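Local coordinates for protein quinone oxidoreductase (Coxiella burnetii, PDB 3TQH) that binds NADPH in a Rossmann-type domain and probably uses it to reduce quinones, at residues Q143-A148 against Q171-K176; D217-L222 against I232-E237; T238-S243 against R262-L267. All blocks are in the same frame, centred on the assembly; numbering follows the deposited sequence.

Interaction 1 of 3, residues Q143-A148 against Q171-K176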
loop_
_atom_site.group_PDB
_atom_site.type_symbol
_atom_site.label_atom_id
_atom_site.label_comp_id
_atom_site.label_asym_id
_atom_site.label_seq_id
_atom_site.Cartn_x
_atom_site.Cartn_y
_atom_site.Cartn_z
ATOM N N GLN A 143 -4.032 -6.002 -7.864
ATOM C CA GLN A 143 -3.067 -6.566 -8.800
ATOM C C GLN A 143 -2.479 -7.891 -8.316
ATOM O O GLN A 143 -2.107 -8.733 -9.129
ATOM C CB GLN A 143 -1.975 -5.547 -9.104
ATOM C CG GLN A 143 -2.497 -4.354 -9.904
ATOM C CD GLN A 143 -1.519 -3.198 -9.974
ATOM O OE1 GLN A 143 -0.356 -3.324 -9.593
ATOM N NE2 GLN A 143 -1.987 -2.065 -10.469
ATOM N N ALA A 144 -2.432 -8.089 -7.000
ATOM C CA ALA A 144 -2.022 -9.372 -6.434
ATOM C C ALA A 144 -3.078 -10.435 -6.719
ATOM O O ALA A 144 -2.756 -11.536 -7.173
ATOM C CB ALA A 144 -1.784 -9.252 -4.944
ATOM N N LEU A 145 -4.340 -10.099 -6.472
ATOM C CA LEU A 145 -5.439 -11.016 -6.762
ATOM C C LEU A 145 -5.510 -11.357 -8.250
ATOM O O LEU A 145 -5.775 -12.510 -8.598
ATOM C CB LEU A 145 -6.777 -10.453 -6.251
ATOM C CG LEU A 145 -6.925 -10.462 -4.721
ATOM C CD1 LEU A 145 -8.166 -9.704 -4.262
ATOM C CD2 LEU A 145 -6.956 -11.905 -4.174
ATOM N N ASN A 146 -5.264 -10.364 -9.115
ATOM C CA ASN A 146 -5.226 -10.573 -10.574
ATOM C C ASN A 146 -4.048 -11.443 -11.018
ATOM O O ASN A 146 -4.201 -12.304 -11.872
ATOM C CB ASN A 146 -5.152 -9.244 -11.336
ATOM C CG ASN A 146 -6.467 -8.465 -11.331
ATOM O OD1 ASN A 146 -7.510 -8.944 -10.873
ATOM N ND2 ASN A 146 -6.412 -7.244 -11.852
ATOM N N GLN A 147 -2.869 -11.208 -10.455
ATOM C CA GLN A 147 -1.709 -12.060 -10.747
ATOM C C GLN A 147 -1.999 -13.535 -10.395
ATOM O O GLN A 147 -1.591 -14.447 -11.120
ATOM C CB GLN A 147 -0.470 -11.554 -9.999
ATOM C CG GLN A 147 0.800 -12.359 -10.246
ATOM C CD GLN A 147 1.312 -12.240 -11.673
ATOM O OE1 GLN A 147 1.075 -13.117 -12.514
ATOM N NE2 GLN A 147 2.016 -11.148 -11.954
ATOM N N ALA A 148 -2.721 -13.752 -9.294
ATOM C CA ALA A 148 -3.147 -15.095 -8.875
ATOM C C ALA A 148 -4.325 -15.658 -9.682
ATOM O O ALA A 148 -4.706 -16.812 -9.478
ATOM C CB ALA A 148 -3.500 -15.095 -7.395
ATOM N N GLN A 171 -11.553 -8.108 1.172
ATOM C CA GLN A 171 -12.851 -7.641 0.687
ATOM C C GLN A 171 -12.968 -7.884 -0.808
ATOM O O GLN A 171 -13.998 -8.359 -1.282
ATOM C CB GLN A 171 -13.039 -6.164 0.974
ATOM C CG GLN A 171 -13.115 -5.837 2.426
ATOM C CD GLN A 171 -13.148 -4.350 2.651
ATOM O OE1 GLN A 171 -14.198 -3.732 2.525
ATOM N NE2 GLN A 171 -11.995 -3.763 2.977
ATOM N N LEU A 172 -11.907 -7.554 -1.540
ATOM C CA LEU A 172 -11.875 -7.773 -2.979
ATOM C C LEU A 172 -11.972 -9.254 -3.335
ATOM O O LEU A 172 -12.669 -9.611 -4.283
ATOM C CB LEU A 172 -10.628 -7.138 -3.602
ATOM C CG LEU A 172 -10.652 -5.602 -3.643
ATOM C CD1 LEU A 172 -9.285 -5.034 -4.042
ATOM C CD2 LEU A 172 -11.752 -5.087 -4.568
ATOM N N ALA A 173 -11.306 -10.112 -2.565
ATOM C CA ALA A 173 -11.365 -11.565 -2.793
ATOM C C ALA A 173 -12.761 -12.132 -2.533
ATOM O O ALA A 173 -13.205 -13.029 -3.241
ATOM C CB ALA A 173 -10.346 -12.280 -1.925
ATOM N N LYS A 174 -13.437 -11.612 -1.510
ATOM C CA LYS A 174 -14.804 -12.007 -1.189
ATOM C C LYS A 174 -15.749 -11.614 -2.319
ATOM O O LYS A 174 -16.620 -12.402 -2.715
ATOM C CB LYS A 174 -15.248 -11.358 0.128
ATOM C CG LYS A 174 -16.680 -11.682 0.570
ATOM C CD LYS A 174 -16.792 -13.074 1.173
ATOM C CE LYS A 174 -18.237 -13.387 1.552
ATOM N NZ LYS A 174 -18.414 -14.797 2.013
ATOM N N GLN A 175 -15.565 -10.407 -2.847
ATOM C CA GLN A 175 -16.369 -9.922 -3.977
ATOM C C GLN A 175 -16.135 -10.724 -5.265
ATOM O O GLN A 175 -17.000 -10.747 -6.133
ATOM C CB GLN A 175 -16.109 -8.431 -4.230
ATOM C CG GLN A 175 -16.647 -7.506 -3.142
ATOM C CD GLN A 175 -16.156 -6.067 -3.294
ATOM O OE1 GLN A 175 -15.984 -5.569 -4.412
ATOM N NE2 GLN A 175 -15.931 -5.395 -2.164
ATOM N N LYS A 176 -14.976 -11.372 -5.386
ATOM C CA LYS A 176 -14.700 -12.259 -6.524
ATOM C C LYS A 176 -15.378 -13.622 -6.366
ATOM O O LYS A 176 -15.428 -14.398 -7.320
ATOM C CB LYS A 176 -13.197 -12.471 -6.709
ATOM C CG LYS A 176 -12.420 -11.233 -7.125
ATOM C CD LYS A 176 -12.428 -11.019 -8.637
ATOM C CE LYS A 176 -11.425 -9.908 -9.045
ATOM N NZ LYS A 176 -9.995 -10.282 -8.768
#
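Leu172, on helix 164-175, receives the tip of Leu145 from helix 135-147. The atom touched is its CB, which lies 3.6 Å from Leu145 CD1, and the two side chains cross obliquely. Leu172 also packs on Leu278 and Leu281 of helix 272-283. At Ala173 the same leucine uses both branches: Leu145 CD1 stands 3.6 Å from Ala173 N, and Leu145 CD2 4.1 Å from Ala173 CB. CD1 of Leu145 is anti to CA (chi2 171°), which carries that methyl outward to Leu172 CB and Ala173 N. Lys176 closes the contact differently. Its chain is bent at chi2, and a second bend at chi4 (65°) sets NZ 3.5 Å from Asn146 OD1, with the two side chains at about a right angle. This is a polar approach that does not qualify as a hydrogen bond. The ammonium also lies 4.1 Å from Leu145 CB, while elsewhere Lys176 rests on Val150. Both helices belong to the Rossmann-type domain, and Leu145 reaches Ile220 of its parallel sheet as well. With 187 Å² buried, the contact probably holds mainly by apolar packing and exclusion of water, the lysine amine perhaps adding a modest electrostatic attraction to Asn146 OD1 at the border.

Interaction 2 of 3, residues D217-L222 against I232-E237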
loop_
_atom_site.group_PDB
_atom_site.type_symbol
_atom_site.label_atom_id
_atom_site.label_comp_id
_atom_site.label_asym_id
_atom_site.label_seq_id
_atom_site.Cartn_x
_atom_site.Cartn_y
_atom_site.Cartn_z
ATOM N N ASP A 217 -5.698 -22.580 -3.597
ATOM C CA ASP A 217 -5.466 -22.188 -4.999
ATOM C C ASP A 217 -4.497 -21.006 -5.135
ATOM O O ASP A 217 -3.759 -20.918 -6.108
ATOM C CB ASP A 217 -6.786 -21.841 -5.693
ATOM C CG ASP A 217 -7.735 -23.019 -5.767
ATOM O OD1 ASP A 217 -7.574 -23.869 -6.676
ATOM O OD2 ASP A 217 -8.651 -23.093 -4.921
ATOM N N ALA A 218 -4.512 -20.090 -4.176
ATOM C CA ALA A 218 -3.598 -18.956 -4.209
ATOM C C ALA A 218 -3.241 -18.504 -2.807
ATOM O O ALA A 218 -4.070 -18.538 -1.910
ATOM C CB ALA A 218 -4.201 -17.802 -4.994
ATOM N N VAL A 219 -1.987 -18.105 -2.634
ATOM C CA VAL A 219 -1.533 -17.467 -1.420
ATOM C C VAL A 219 -1.136 -16.047 -1.779
ATOM O O VAL A 219 -0.242 -15.858 -2.595
ATOM C CB VAL A 219 -0.305 -18.187 -0.830
ATOM C CG1 VAL A 219 0.287 -17.378 0.337
ATOM C CG2 VAL A 219 -0.661 -19.634 -0.409
ATOM N N ILE A 220 -1.818 -15.056 -1.202
ATOM C CA ILE A 220 -1.376 -13.673 -1.286
ATOM C C ILE A 220 -0.496 -13.428 -0.071
ATOM O O ILE A 220 -0.988 -13.146 1.026
ATOM C CB ILE A 220 -2.539 -12.663 -1.317
ATOM C CG1 ILE A 220 -3.590 -13.057 -2.373
ATOM C CG2 ILE A 220 -2.005 -11.269 -1.604
ATOM C CD1 ILE A 220 -3.019 -13.289 -3.773
ATOM N N ASP A 221 0.810 -13.574 -0.268
ATOM C CA ASP A 221 1.769 -13.497 0.823
ATOM C C ASP A 221 2.203 -12.046 1.028
ATOM O O ASP A 221 2.978 -11.498 0.236
ATOM C CB ASP A 221 2.982 -14.383 0.536
ATOM C CG ASP A 221 4.133 -14.115 1.477
ATOM O OD1 ASP A 221 3.871 -13.840 2.669
ATOM O OD2 ASP A 221 5.302 -14.173 1.034
ATOM N N LEU A 222 1.694 -11.432 2.092
ATOM C CA LEU A 222 2.013 -10.047 2.407
ATOM C C LEU A 222 3.024 -9.922 3.547
ATOM O O LEU A 222 3.261 -8.822 4.032
ATOM C CB LEU A 222 0.728 -9.286 2.734
ATOM C CG LEU A 222 -0.271 -9.213 1.571
ATOM C CD1 LEU A 222 -1.646 -8.812 2.069
ATOM C CD2 LEU A 222 0.231 -8.246 0.492
ATOM N N ILE A 232 4.141 -22.152 0.621
ATOM C CA ILE A 232 4.269 -23.017 -0.546
ATOM C C ILE A 232 3.708 -24.432 -0.287
ATOM O O ILE A 232 3.110 -25.033 -1.181
ATOM C CB ILE A 232 5.748 -23.105 -0.999
ATOM C CG1 ILE A 232 6.262 -21.720 -1.428
ATOM C CG2 ILE A 232 5.908 -24.094 -2.145
ATOM C CD1 ILE A 232 7.760 -21.621 -1.495
ATOM N N ASP A 233 3.882 -24.939 0.937
ATOM C CA ASP A 233 3.422 -26.286 1.307
ATOM C C ASP A 233 1.894 -26.487 1.270
ATOM O O ASP A 233 1.428 -27.626 1.242
ATOM C CB ASP A 233 3.918 -26.657 2.709
ATOM C CG ASP A 233 5.433 -26.849 2.780
ATOM O OD1 ASP A 233 6.042 -27.288 1.777
ATOM O OD2 ASP A 233 6.012 -26.574 3.863
ATOM N N CYS A 234 1.117 -25.404 1.287
ATOM C CA CYS A 234 -0.344 -25.524 1.294
ATOM C C CYS A 234 -0.974 -25.344 -0.095
ATOM O O CYS A 234 -2.176 -25.519 -0.255
ATOM C CB CYS A 234 -0.966 -24.561 2.318
ATOM S SG CYS A 234 -1.029 -22.813 1.848
ATOM N N LEU A 235 -0.159 -25.030 -1.098
ATOM C CA LEU A 235 -0.650 -24.864 -2.465
ATOM C C LEU A 235 -1.053 -26.181 -3.107
ATOM O O LEU A 235 -0.385 -27.196 -2.920
ATOM C CB LEU A 235 0.427 -24.236 -3.355
ATOM C CG LEU A 235 0.844 -22.795 -3.103
ATOM C CD1 LEU A 235 1.967 -22.448 -4.062
ATOM C CD2 LEU A 235 -0.334 -21.850 -3.278
ATOM N N LYS A 236 -2.138 -26.142 -3.886
ATOM C CA LYS A 236 -2.478 -27.208 -4.828
ATOM C C LYS A 236 -1.402 -27.321 -5.904
ATOM O O LYS A 236 -0.632 -26.383 -6.122
ATOM C CB LYS A 236 -3.815 -26.917 -5.526
ATOM C CG LYS A 236 -5.033 -26.980 -4.627
ATOM C CD LYS A 236 -6.318 -26.691 -5.390
ATOM C CE LYS A 236 -6.702 -27.862 -6.294
ATOM N NZ LYS A 236 -8.123 -27.802 -6.746
ATOM N N GLU A 237 -1.377 -28.457 -6.596
ATOM C CA GLU A 237 -0.515 -28.634 -7.760
ATOM C C GLU A 237 -0.596 -27.419 -8.690
ATOM O O GLU A 237 0.428 -26.897 -9.116
ATOM C CB GLU A 237 -0.906 -29.906 -8.523
ATOM C CG GLU A 237 -0.125 -30.148 -9.818
ATOM C CD GLU A 237 -0.687 -31.297 -10.642
ATOM O OE1 GLU A 237 -1.929 -31.446 -10.701
ATOM O OE2 GLU A 237 0.114 -32.050 -11.241
#
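Val219 and Leu235 form the tight part of this contact, which links a central strand of the Rossmann-type sheet to the chain that returns after helix 225-231. Val219 CG2 lies 3.6 Å from Leu235 CD2, and the two side chains meet at about a right angle. The same valine methyl is 3.9 Å from Cys234 SG. That sulfur takes the crowded position between its own backbone N and carbonyl carbon (chi1 76°), which places it beside the methyl. All three residues are buried; Cys234 also touches Leu157 of strand 155-158, and Val219 touches Ser231 at the end of helix 225-231. Just past the end of strand 216-221, Leu222 belongs to the NADPH pocket, so the packed side of this contact lies on the strand that leads to the cofactor.

The other side is looser and ends in solvent. Asp217 and Lys236 lie side by side and point the same way, but their salt bridge is long, with OD1 of Asp217 4.0 Å from NZ of Lys236. Asp217 is more firmly held elsewhere, since its OD2 accepts a hydrogen bond from Val155 N. The lysine is exposed, and its aliphatic part makes the nearer approach. Its CD is anti to CA (chi2 -180°), which puts Lys236 CD 3.3 Å from Asp217 OD1.

Interaction 3 of 3, residues T238-S243 against R262-L267. With NDP (NADPH dihydro-nicotinamide-adenine-dinucleotide phosphate), chain B.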
loop_
_atom_site.group_PDB
_atom_site.type_symbol
_atom_site.label_atom_id
_atom_site.label_comp_id
_atom_site.label_asym_id
_atom_site.label_seq_id
_atom_site.Cartn_x
_atom_site.Cartn_y
_atom_site.Cartn_z
ATOM N N THR A 238 -1.816 -26.973 -8.984
ATOM C CA THR A 238 -2.046 -25.850 -9.898
ATOM C C THR A 238 -2.029 -24.472 -9.228
ATOM O O THR A 238 -2.230 -23.466 -9.893
ATOM C CB THR A 238 -3.413 -25.983 -10.599
ATOM O OG1 THR A 238 -4.440 -26.177 -9.613
ATOM C CG2 THR A 238 -3.401 -27.144 -11.551
ATOM N N GLY A 239 -1.805 -24.425 -7.921
ATOM C CA GLY A 239 -1.858 -23.169 -7.189
ATOM C C GLY A 239 -0.620 -22.318 -7.390
ATOM O O GLY A 239 0.419 -22.805 -7.842
ATOM N N CYS A 240 -0.737 -21.039 -7.050
ATOM C CA CYS A 240 0.385 -20.116 -7.141
ATOM C C CYS A 240 0.468 -19.223 -5.910
ATOM O O CYS A 240 -0.538 -18.939 -5.265
ATOM C CB CYS A 240 0.266 -19.248 -8.390
ATOM S SG CYS A 240 -1.139 -18.127 -8.341
ATOM N N ILE A 241 1.685 -18.798 -5.595
ATOM C CA ILE A 241 1.921 -17.842 -4.522
ATOM C C ILE A 241 2.379 -16.511 -5.129
ATOM O O ILE A 241 3.249 -16.473 -6.003
ATOM C CB ILE A 241 2.942 -18.384 -3.480
ATOM C CG1 ILE A 241 3.176 -17.369 -2.357
ATOM C CG2 ILE A 241 4.273 -18.778 -4.138
ATOM C CD1 ILE A 241 4.108 -17.879 -1.273
ATOM N N VAL A 242 1.744 -15.431 -4.680
ATOM C CA VAL A 242 2.153 -14.074 -5.008
ATOM C C VAL A 242 2.774 -13.475 -3.757
ATOM O O VAL A 242 2.065 -13.088 -2.822
ATOM C CB VAL A 242 0.964 -13.216 -5.462
ATOM C CG1 VAL A 242 1.429 -11.817 -5.813
ATOM C CG2 VAL A 242 0.273 -13.868 -6.657
ATOM N N SER A 243 4.103 -13.420 -3.736
ATOM C CA SER A 243 4.827 -12.889 -2.590
ATOM C C SER A 243 5.123 -11.417 -2.827
ATOM O O SER A 243 5.926 -11.075 -3.690
ATOM C CB SER A 243 6.113 -13.685 -2.346
ATOM O OG SER A 243 6.565 -13.496 -1.014
ATOM N N ARG A 262 3.986 -22.776 -8.886
ATOM C CA ARG A 262 4.019 -21.456 -9.511
ATOM C C ARG A 262 4.172 -20.349 -8.466
ATOM O O ARG A 262 3.521 -20.371 -7.420
ATOM C CB ARG A 262 2.763 -21.225 -10.351
ATOM C CG ARG A 262 2.661 -22.149 -11.537
ATOM C CD ARG A 262 1.660 -21.659 -12.576
ATOM N NE ARG A 262 0.274 -21.964 -12.205
ATOM C CZ ARG A 262 -0.655 -21.072 -11.835
ATOM N NH1 ARG A 262 -0.392 -19.770 -11.785
ATOM N NH2 ARG A 262 -1.878 -21.487 -11.520
ATOM N N ALA A 263 5.051 -19.393 -8.745
ATOM C CA ALA A 263 5.276 -18.274 -7.836
ATOM C C ALA A 263 5.464 -16.978 -8.616
ATOM O O ALA A 263 6.003 -16.979 -9.718
ATOM C CB ALA A 263 6.478 -18.539 -6.948
ATOM N N PHE A 264 4.998 -15.884 -8.030
ATOM C CA PHE A 264 5.130 -14.559 -8.614
ATOM C C PHE A 264 5.568 -13.567 -7.543
ATOM O O PHE A 264 5.221 -13.711 -6.370
ATOM C CB PHE A 264 3.784 -14.082 -9.177
ATOM C CG PHE A 264 3.298 -14.870 -10.358
ATOM C CD1 PHE A 264 3.861 -14.677 -11.614
ATOM C CD2 PHE A 264 2.267 -15.792 -10.218
ATOM C CE1 PHE A 264 3.413 -15.403 -12.715
ATOM C CE2 PHE A 264 1.805 -16.518 -11.314
ATOM C CZ PHE A 264 2.377 -16.325 -12.566
ATOM N N GLY A 265 6.336 -12.565 -7.963
ATOM C CA GLY A 265 6.513 -11.357 -7.177
ATOM C C GLY A 265 5.414 -10.386 -7.568
ATOM O O GLY A 265 4.513 -10.725 -8.338
ATOM N N LEU A 266 5.484 -9.174 -7.033
ATOM C CA LEU A 266 4.571 -8.111 -7.422
ATOM C C LEU A 266 5.254 -6.765 -7.254
ATOM O O LEU A 266 5.812 -6.477 -6.192
ATOM C CB LEU A 266 3.295 -8.142 -6.578
ATOM C CG LEU A 266 2.135 -7.327 -7.161
ATOM C CD1 LEU A 266 1.367 -8.173 -8.166
ATOM C CD2 LEU A 266 1.197 -6.816 -6.078
ATOM N N LEU A 267 5.218 -5.962 -8.319
ATOM C CA LEU A 267 5.573 -4.548 -8.261
ATOM C C LEU A 267 4.336 -3.745 -8.644
ATOM O O LEU A 267 3.900 -3.768 -9.803
ATOM C CB LEU A 267 6.720 -4.233 -9.218
ATOM C CG LEU A 267 8.116 -4.702 -8.786
ATOM C CD1 LEU A 267 9.060 -4.725 -9.981
ATOM C CD2 LEU A 267 8.668 -3.818 -7.667
HETATM P PA NDP B . 0.982 -3.373 7.100
HETATM O O1A NDP B . 1.986 -2.767 7.995
HETATM O O2A NDP B . -0.199 -2.502 6.942
HETATM O O5B NDP B . 0.505 -4.793 7.682
HETATM C C5B NDP B . 0.303 -4.930 9.076
HETATM C C4B NDP B . -0.419 -6.237 9.366
HETATM O O4B NDP B . 0.499 -7.306 9.285
HETATM C C3B NDP B . -1.038 -6.314 10.756
HETATM O O3B NDP B . -2.443 -6.222 10.656
HETATM C C2B NDP B . -0.591 -7.659 11.321
HETATM O O2B NDP B . -1.663 -8.430 11.817
HETATM C C1B NDP B . 0.042 -8.343 10.122
HETATM N N9A NDP B . 1.170 -9.230 10.444
HETATM C C8A NDP B . 2.376 -8.869 10.993
HETATM N N7A NDP B . 3.145 -9.971 11.103
HETATM C C5A NDP B . 2.451 -11.028 10.633
HETATM C C6A NDP B . 2.775 -12.373 10.526
HETATM N N6A NDP B . 3.960 -12.797 10.934
HETATM N N1A NDP B . 1.856 -13.255 10.003
HETATM C C2A NDP B . 0.619 -12.788 9.582
HETATM N N3A NDP B . 0.298 -11.445 9.681
HETATM C C4A NDP B . 1.207 -10.579 10.207
HETATM O O3 NDP B . 1.639 -3.736 5.675
HETATM P PN NDP B . 0.955 -3.575 4.221
HETATM O O1N NDP B . 0.908 -2.140 3.868
HETATM O O2N NDP B . -0.271 -4.377 4.096
HETATM O O5D NDP B . 2.097 -4.260 3.322
HETATM C C5D NDP B . 2.557 -5.573 3.574
HETATM C C4D NDP B . 3.886 -5.799 2.862
HETATM O O4D NDP B . 3.723 -5.655 1.464
HETATM C C3D NDP B . 4.935 -4.789 3.305
HETATM O O3D NDP B . 6.154 -5.454 3.546
HETATM C C2D NDP B . 5.037 -3.824 2.143
HETATM O O2D NDP B . 6.319 -3.233 2.035
HETATM C C1D NDP B . 4.664 -4.721 0.958
HETATM N N1N NDP B . 4.099 -4.015 -0.215
HETATM C C2N NDP B . 4.647 -4.284 -1.445
HETATM C C3N NDP B . 4.228 -3.631 -2.602
HETATM C C7N NDP B . 4.837 -3.938 -3.939
HETATM O O7N NDP B . 4.376 -3.230 -5.070
HETATM N N7N NDP B . 5.799 -4.855 -4.034
HETATM C C4N NDP B . 3.142 -2.601 -2.481
HETATM C C5N NDP B . 2.579 -2.362 -1.116
HETATM C C6N NDP B . 3.090 -3.092 -0.047
HETATM P P2B NDP B . -1.853 -8.679 13.397
HETATM O O1X NDP B . -3.221 -9.273 13.619
HETATM O O2X NDP B . -1.760 -7.369 14.143
HETATM O O3X NDP B . -0.819 -9.629 13.937
HETATM O O HOH W 1 1.682 -24.616 -8.976
HETATM O O HOH W 2 7.123 -8.895 -4.669
#
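The guanidinium of Arg262, on the outer pair of parallel strands of the Rossmann-type sheet, has Gly239 C and Cys240 CB over one face, its NH1 being 3.5 Å from Cys240 CB. Thr238 O approaches the group obliquely and takes a weak hydrogen bond from NH2 of Arg262, 2.6 Å long but strongly bent, with 119° at the proton. A bend at chi3 (-80°) sets NE off the line of the chain, and the guanidinium beyond it lies over Gly239 and Cys240. The second flat group, the Phe264 ring, also meets its neighbour obliquely: CE2 of Phe264 is 4.3 Å from Cys240 CB, and the ring packs on Gln147 of helix 135-147.

The two strands are joined through helix 249-258 as a beta-alpha-beta unit, and their axes run 20° apart. Three backbone bonds fix the register: Ile241 N to Arg262 O at 3.0 Å, Phe264 N to Ile241 O at 2.7 Å, and Ser243 N to Phe264 O at 2.9 Å. Where direct bonding stops, water takes over. One molecule bridges Gly239 O and Arg262 N, and another accepts from Leu266 N and probably also bridges to Ser243 O. On the sheet face bearing Cys240, Val242 and Phe264, Val242 also packs on Leu266. On the reverse face Ile241 CG2 lies 3.6 Å from Ala263 CB, under helix 249-258.

Beyond the strand the chain enters the cofactor site, where the NADPH carboxamide nitrogen N7N donates a hydrogen bond of 2.7 Å to Leu266 O.

Overall arrangement
All three contacts lie in the Rossmann-type domain. Interactions 2 and 3 are the closest pair, with centres about 8 Å apart, because strands 216-221 and 239-243 are neighbours in one sheet; the OG of Ser243 and OD2 of Asp221, 2.5 Å apart, are probably hydrogen-bonded. Segment 143-148 of interaction 1 packs on one face of that sheet, the centre of the contact lying about 14 Å from that of interaction 2 and about 13 Å from that of interaction 3. Ala148 CB packs 3.7 Å from Ala218 CB, and Gln143 O lies 3.6 Å from Leu266 CD1. Interaction 3 touches NADPH directly, whereas Val219 and Leu172 are about 10 and 12 Å from the cofactor, measured from their side chains.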